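Long-range contacts in catechol 2,3-dioxygenase (Pseudomonas sp., PDB 3HPV), which probably catalyses extradiol ring cleavage of catechol by molecular oxygen, using ferrous iron, to give (2Z,4E)-2-hydroxy-6-oxohexa-2,4-dienoate: residues L177-L182 / L282-D287; Q13-N18 / I57-D62. All blocks are in the same frame, centred on the assembly; numbering follows the deposited sequence.

Both contacts are parallel strand pairs, but they belong to different sheets and lie on opposite sides of the chain's centre, about 33 Å apart between centres. Contact 2 joins two interior strands, 9-16 and 56-60, of the N-terminal sheet; it is partly buried, and no other chain touches its two segments. Contact 1 adds strand 282-284 to strand 176-182 at the margin of the C-terminal sheet, yet it is the more buried, with a second subunit among the parts that pack against it. The chemistry differs too: in contact 1 side-chain bonds cross directly from strand to strand, whereas in contact 2 Gln-13, Arg-15 and Arg-59, on one face of the pair, converge on a carboxylate from a third strand.

Contact 1: residues L177-L182 / L282-D287; sequences LVERVL and LSWTYD
Glu-179 and Trp-284 meet on one face of a parallel strand pair, where the indole NE1 gives a hydrogen bond of 2.9 Å to the carboxylate OE1. The oxygen lies near the indole plane, but the donor comes from above the carboxylate plane, and the two flat groups are turned 43° against each other. An extended chain beyond CG carries the acid past Leu-282, whose CB lies 4.0 Å from Glu-179 CG. The other oxygen, OE2, is bonded to Tyr-273 OH, so both oxygens of the buried carboxylate have a partner, which restrains its rotation.

On the reverse face Arg-180 NE donates to Ser-283 OG, which sits at the guanidinium edge. The modelled 2.5 Å between NE and OG is doubtfully short. A bend at chi2 (86°) turns CD and NE toward Ser-283.

The backbone ladder begins with Leu-282 N to Val-178 O at 2.8 Å. Leu-282 O then takes Arg-180 N at 3.1 Å, Arg-180 O takes Trp-284 N, and Trp-284 O takes Leu-182 N.

Apolar contact is lighter: Val-181 CG2 reaches Trp-284 CB at 4.2 Å, while Leu-182 CD1 lies 3.9 Å from Ser-283 CB.

On its other side strand 176-182 pairs with strand 189-195, where Val-178 and Glu-179 both face Trp-193 in a classic beta bulge. Strand 282-284 is outermost within the chain, and Ser-283 makes backbone bonds to a second subunit. This is parallel strand addition at the margin of the C-terminal, iron-binding vicinal-oxygen-chelate sheet of an extradiol dioxygenase, extending it to the subunit interface.

Contact 2: residues Q13-N18 / I57-D62; sequences QVRVLN and IIREAD
The parallel pairing of the first and fourth strands of the N-terminal vicinal-oxygen-chelate fold is made here, with Val-14 and Val-16 each bonded through both N and O to the backbone of 57-62. Val-14 N reaches Ile-57 O at 2.8 Å and Val-14 O accepts from Arg-59 N at 3.0 Å. Further along, Arg-59 O takes Val-16 N, and Val-16 O receives Ala-61 N at 2.9 Å.

One face carries Gln-13, Arg-15 and Arg-59. The two arginines lie side by side and point the same way, their guanidinium planes 42° apart; Arg-59 NH2 rests 3.3 Å from Arg-15 CD. Arg-59 runs out straight, chi1 179° placing CG opposite the main-chain nitrogen, and bends at chi3, which sets its NE 3.7 Å from Gln-13 NE2. These two donors share an acceptor, Asp-67 OD2, while Arg-15 NH1 forms a salt bridge with OD1 of the same residue. Strands 33-37, 43-46, 56-60 and 9-16 form one βαβββ unit in the order 2-3-4-1, and Asp-67 comes from strand 65-73, which flanks strand 9-16 on the side away from 56-60, so one carboxylate ties three neighbouring strands together.

On the opposite face Val-14, Val-16 and Ile-58 are apolar, with Glu-60 at the end of the strand. Val-16 and Ile-58 pack together, though the placement of their methyls is doubtful, and Ile-58 also packs on Leu-19 and Tyr-26 of helix 19-30. Past the strand, Leu-17 CD1 sits 3.6 Å from Ala-61 O, and Asn-18 N-caps that helix through OD1 to Glu-21 N.

Contact 1: residues L177-L182 / L282-D287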
loop_
_atom_site.group_PDB
_atom_site.type_symbol
_atom_site.label_atom_id
_atom_site.label_comp_id
_atom_site.label_asym_id
_atom_site.label_seq_id
_atom_site.Cartn_x
_atom_site.Cartn_y
_atom_site.Cartn_z
ATOM N N LEU A 177 -10.643 15.530 -25.014
ATOM C CA LEU A 177 -11.593 15.200 -23.960
ATOM C C LEU A 177 -11.390 13.765 -23.514
ATOM O O LEU A 177 -11.376 12.851 -24.335
ATOM C CB LEU A 177 -13.027 15.367 -24.477
ATOM C CG LEU A 177 -14.032 16.230 -23.718
ATOM C CD1 LEU A 177 -15.421 15.721 -24.061
ATOM C CD2 LEU A 177 -13.815 16.142 -22.218
ATOM N N VAL A 178 -11.230 13.571 -22.213
ATOM C CA VAL A 178 -11.051 12.234 -21.658
ATOM C C VAL A 178 -12.342 11.782 -20.968
ATOM O O VAL A 178 -12.729 10.617 -21.030
ATOM C CB VAL A 178 -9.909 12.212 -20.623
ATOM C CG1 VAL A 178 -9.778 10.817 -20.008
ATOM C CG2 VAL A 178 -8.626 12.597 -21.285
ATOM N N GLU A 179 -13.010 12.719 -20.311
ATOM C CA GLU A 179 -14.232 12.402 -19.607
ATOM C C GLU A 179 -15.165 13.590 -19.573
ATOM O O GLU A 179 -14.726 14.739 -19.624
ATOM C CB GLU A 179 -13.921 11.991 -18.156
ATOM C CG GLU A 179 -13.196 10.650 -17.995
ATOM C CD GLU A 179 -13.175 10.155 -16.555
ATOM O OE1 GLU A 179 -14.043 10.590 -15.773
ATOM O OE2 GLU A 179 -12.312 9.317 -16.210
ATOM N N ARG A 180 -16.457 13.303 -19.493
ATOM C CA ARG A 180 -17.446 14.353 -19.372
ATOM C C ARG A 180 -18.693 13.902 -18.648
ATOM O O ARG A 180 -18.987 12.706 -18.534
ATOM C CB ARG A 180 -17.824 14.952 -20.729
ATOM C CG ARG A 180 -17.880 13.974 -21.870
ATOM C CD ARG A 180 -19.206 13.258 -22.022
ATOM N NE ARG A 180 -19.078 12.256 -23.077
ATOM C CZ ARG A 180 -18.821 12.525 -24.354
ATOM N NH1 ARG A 180 -18.674 13.780 -24.770
ATOM N NH2 ARG A 180 -18.669 11.525 -25.216
ATOM N N VAL A 181 -19.383 14.895 -18.106
ATOM C CA VAL A 181 -20.628 14.699 -17.406
ATOM C C VAL A 181 -21.691 15.193 -18.391
ATOM O O VAL A 181 -21.717 16.370 -18.755
ATOM C CB VAL A 181 -20.661 15.530 -16.105
ATOM C CG1 VAL A 181 -22.010 15.377 -15.410
ATOM C CG2 VAL A 181 -19.560 15.061 -15.185
ATOM N N LEU A 182 -22.525 14.264 -18.849
ATOM C CA LEU A 182 -23.606 14.546 -19.783
ATOM C C LEU A 182 -24.703 15.384 -19.129
ATOM O O LEU A 182 -24.962 15.262 -17.927
ATOM C CB LEU A 182 -24.205 13.227 -20.284
ATOM C CG LEU A 182 -23.788 12.669 -21.651
ATOM C CD1 LEU A 182 -22.333 12.950 -21.957
ATOM C CD2 LEU A 182 -24.062 11.173 -21.664
ATOM N N LEU A 282 -14.942 9.027 -21.765
ATOM C CA LEU A 282 -15.903 8.259 -20.982
ATOM C C LEU A 282 -16.983 9.275 -20.629
ATOM O O LEU A 282 -16.739 10.474 -20.735
ATOM C CB LEU A 282 -15.254 7.709 -19.715
ATOM C CG LEU A 282 -14.027 6.845 -20.012
ATOM C CD1 LEU A 282 -13.677 6.025 -18.777
ATOM C CD2 LEU A 282 -14.320 5.920 -21.220
ATOM N N SER A 283 -18.169 8.808 -20.240
ATOM C CA SER A 283 -19.276 9.700 -19.886
ATOM C C SER A 283 -19.953 9.355 -18.559
ATOM O O SER A 283 -20.065 8.185 -18.180
ATOM C CB SER A 283 -20.352 9.687 -20.974
ATOM O OG SER A 283 -19.818 9.976 -22.250
ATOM N N TRP A 284 -20.409 10.391 -17.865
ATOM C CA TRP A 284 -21.111 10.237 -16.607
ATOM C C TRP A 284 -22.477 10.901 -16.737
ATOM O O TRP A 284 -22.571 12.059 -17.163
ATOM C CB TRP A 284 -20.343 10.910 -15.473
ATOM C CG TRP A 284 -19.012 10.312 -15.233
ATOM C CD1 TRP A 284 -17.822 10.723 -15.758
ATOM C CD2 TRP A 284 -18.731 9.148 -14.450
ATOM N NE1 TRP A 284 -16.810 9.880 -15.350
ATOM C CE2 TRP A 284 -17.342 8.903 -14.548
ATOM C CE3 TRP A 284 -19.516 8.286 -13.679
ATOM C CZ2 TRP A 284 -16.722 7.826 -13.905
ATOM C CZ3 TRP A 284 -18.901 7.217 -13.041
ATOM C CH2 TRP A 284 -17.514 6.996 -13.161
ATOM N N THR A 285 -23.530 10.177 -16.367
ATOM C CA THR A 285 -24.874 10.724 -16.451
ATOM C C THR A 285 -25.030 11.677 -15.285
ATOM O O THR A 285 -24.509 11.420 -14.203
ATOM C CB THR A 285 -25.943 9.611 -16.390
ATOM O OG1 THR A 285 -25.800 8.877 -15.175
ATOM C CG2 THR A 285 -25.779 8.652 -17.559
ATOM N N TYR A 286 -25.729 12.783 -15.519
ATOM C CA TYR A 286 -25.936 13.806 -14.499
ATOM C C TYR A 286 -26.275 13.301 -13.088
ATOM O O TYR A 286 -25.718 13.794 -12.101
ATOM C CB TYR A 286 -27.026 14.793 -14.946
ATOM C CG TYR A 286 -27.034 16.074 -14.134
ATOM C CD1 TYR A 286 -26.020 17.016 -14.278
ATOM C CD2 TYR A 286 -28.016 16.313 -13.170
ATOM C CE1 TYR A 286 -25.970 18.162 -13.482
ATOM C CE2 TYR A 286 -27.976 17.466 -12.363
ATOM C CZ TYR A 286 -26.949 18.381 -12.527
ATOM O OH TYR A 286 -26.888 19.512 -11.740
ATOM N N ASP A 287 -27.183 12.338 -12.971
ATOM C CA ASP A 287 -27.546 11.855 -11.632
ATOM C C ASP A 287 -26.354 11.211 -10.954
ATOM O O ASP A 287 -26.094 11.434 -9.763
ATOM C CB ASP A 287 -28.719 10.872 -11.689
ATOM C CG ASP A 287 -28.978 10.351 -13.087
ATOM O OD1 ASP A 287 -28.134 9.581 -13.612
ATOM O OD2 ASP A 287 -30.033 10.721 -13.657
#

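Contact 2: residues Q13-N18 / I57-D62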
loop_
_atom_site.group_PDB
_atom_site.type_symbol
_atom_site.label_atom_id
_atom_site.label_comp_id
_atom_site.label_asym_id
_atom_site.label_seq_id
_atom_site.Cartn_x
_atom_site.Cartn_y
_atom_site.Cartn_z
ATOM N N GLN A 13 -1.575 30.726 -9.410
ATOM C CA GLN A 13 -1.336 31.796 -8.454
ATOM C C GLN A 13 -2.647 31.911 -7.727
ATOM O O GLN A 13 -3.673 32.216 -8.323
ATOM C CB GLN A 13 -0.987 33.120 -9.126
ATOM C CG GLN A 13 -0.777 34.204 -8.095
ATOM C CD GLN A 13 -0.219 35.484 -8.674
ATOM O OE1 GLN A 13 0.958 35.558 -9.025
ATOM N NE2 GLN A 13 -1.063 36.504 -8.769
ATOM N N VAL A 14 -2.597 31.653 -6.429
ATOM C CA VAL A 14 -3.772 31.644 -5.578
ATOM C C VAL A 14 -3.731 32.767 -4.558
ATOM O O VAL A 14 -2.650 33.160 -4.085
ATOM C CB VAL A 14 -3.861 30.259 -4.886
ATOM C CG1 VAL A 14 -4.989 30.215 -3.904
ATOM C CG2 VAL A 14 -4.048 29.169 -5.963
ATOM N N ARG A 15 -4.917 33.263 -4.215
ATOM C CA ARG A 15 -5.060 34.373 -3.292
ATOM C C ARG A 15 -5.289 33.959 -1.853
ATOM O O ARG A 15 -6.258 33.269 -1.570
ATOM C CB ARG A 15 -6.221 35.263 -3.735
ATOM C CG ARG A 15 -6.003 36.031 -5.054
ATOM C CD ARG A 15 -7.082 37.126 -5.263
ATOM N NE ARG A 15 -8.427 36.592 -5.468
ATOM C CZ ARG A 15 -8.810 35.952 -6.570
ATOM N NH1 ARG A 15 -7.948 35.773 -7.561
ATOM N NH2 ARG A 15 -10.046 35.484 -6.686
ATOM N N VAL A 16 -4.397 34.369 -0.947
ATOM C CA VAL A 16 -4.576 34.049 0.466
ATOM C C VAL A 16 -4.931 35.301 1.260
ATOM O O VAL A 16 -4.363 36.380 1.042
ATOM C CB VAL A 16 -3.324 33.414 1.123
ATOM C CG1 VAL A 16 -3.041 32.058 0.492
ATOM C CG2 VAL A 16 -2.124 34.341 0.992
ATOM N N LEU A 17 -5.881 35.133 2.181
ATOM C CA LEU A 17 -6.350 36.213 3.041
ATOM C C LEU A 17 -5.274 36.673 4.025
ATOM O O LEU A 17 -5.349 37.776 4.556
ATOM C CB LEU A 17 -7.602 35.762 3.797
ATOM C CG LEU A 17 -8.993 35.996 3.189
ATOM C CD1 LEU A 17 -8.922 36.199 1.680
ATOM C CD2 LEU A 17 -9.889 34.810 3.556
ATOM N N ASN A 18 -4.274 35.834 4.263
ATOM C CA ASN A 18 -3.196 36.195 5.173
ATOM C C ASN A 18 -1.907 35.501 4.782
ATOM O O ASN A 18 -1.741 34.300 5.007
ATOM C CB ASN A 18 -3.549 35.838 6.614
ATOM C CG ASN A 18 -2.503 36.323 7.591
ATOM O OD1 ASN A 18 -1.454 35.702 7.766
ATOM N ND2 ASN A 18 -2.771 37.458 8.216
ATOM N N ILE A 57 2.113 29.773 -6.542
ATOM C CA ILE A 57 2.447 31.094 -6.011
ATOM C C ILE A 57 1.265 31.664 -5.246
ATOM O O ILE A 57 0.132 31.657 -5.733
ATOM C CB ILE A 57 2.849 32.070 -7.129
ATOM C CG1 ILE A 57 4.031 31.503 -7.911
ATOM C CG2 ILE A 57 3.269 33.392 -6.552
ATOM C CD1 ILE A 57 3.626 30.720 -9.131
ATOM N N ILE A 58 1.564 32.167 -4.051
ATOM C CA ILE A 58 0.594 32.727 -3.112
ATOM C C ILE A 58 0.663 34.252 -3.001
ATOM O O ILE A 58 1.733 34.811 -2.773
ATOM C CB ILE A 58 0.833 32.112 -1.692
ATOM C CG1 ILE A 58 0.190 30.732 -1.607
ATOM C CG2 ILE A 58 0.271 32.993 -0.614
ATOM C CD1 ILE A 58 0.956 29.676 -2.308
ATOM N N ARG A 59 -0.480 34.921 -3.133
ATOM C CA ARG A 59 -0.525 36.383 -3.045
ATOM C C ARG A 59 -1.568 36.871 -2.049
ATOM O O ARG A 59 -2.731 36.478 -2.137
ATOM C CB ARG A 59 -0.860 36.998 -4.407
ATOM C CG ARG A 59 -0.947 38.516 -4.371
ATOM C CD ARG A 59 -1.170 39.075 -5.757
ATOM N NE ARG A 59 -2.500 38.757 -6.253
ATOM C CZ ARG A 59 -3.582 39.489 -6.012
ATOM N NH1 ARG A 59 -3.493 40.591 -5.278
ATOM N NH2 ARG A 59 -4.753 39.124 -6.508
ATOM N N GLU A 60 -1.167 37.742 -1.125
ATOM C CA GLU A 60 -2.114 38.263 -0.146
ATOM C C GLU A 60 -3.212 39.108 -0.799
ATOM O O GLU A 60 -2.969 39.857 -1.742
ATOM C CB GLU A 60 -1.408 39.105 0.917
ATOM C CG GLU A 60 -2.169 39.091 2.246
ATOM C CD GLU A 60 -1.763 40.198 3.207
ATOM O OE1 GLU A 60 -2.170 41.352 2.965
ATOM O OE2 GLU A 60 -1.048 39.910 4.199
ATOM N N ALA A 61 -4.427 38.987 -0.293
ATOM C CA ALA A 61 -5.522 39.759 -0.855
ATOM C C ALA A 61 -6.786 39.754 0.008
ATOM O O ALA A 61 -6.849 39.117 1.064
ATOM C CB ALA A 61 -5.833 39.264 -2.269
ATOM N N ASP A 62 -7.787 40.484 -0.467
ATOM C CA ASP A 62 -9.064 40.632 0.215
ATOM C C ASP A 62 -9.998 39.497 -0.140
ATOM O O ASP A 62 -10.978 39.256 0.561
ATOM C CB ASP A 62 -9.714 41.957 -0.201
ATOM C CG ASP A 62 -8.780 43.146 -0.032
ATOM O OD1 ASP A 62 -9.167 44.272 -0.424
ATOM O OD2 ASP A 62 -7.656 42.949 0.495
#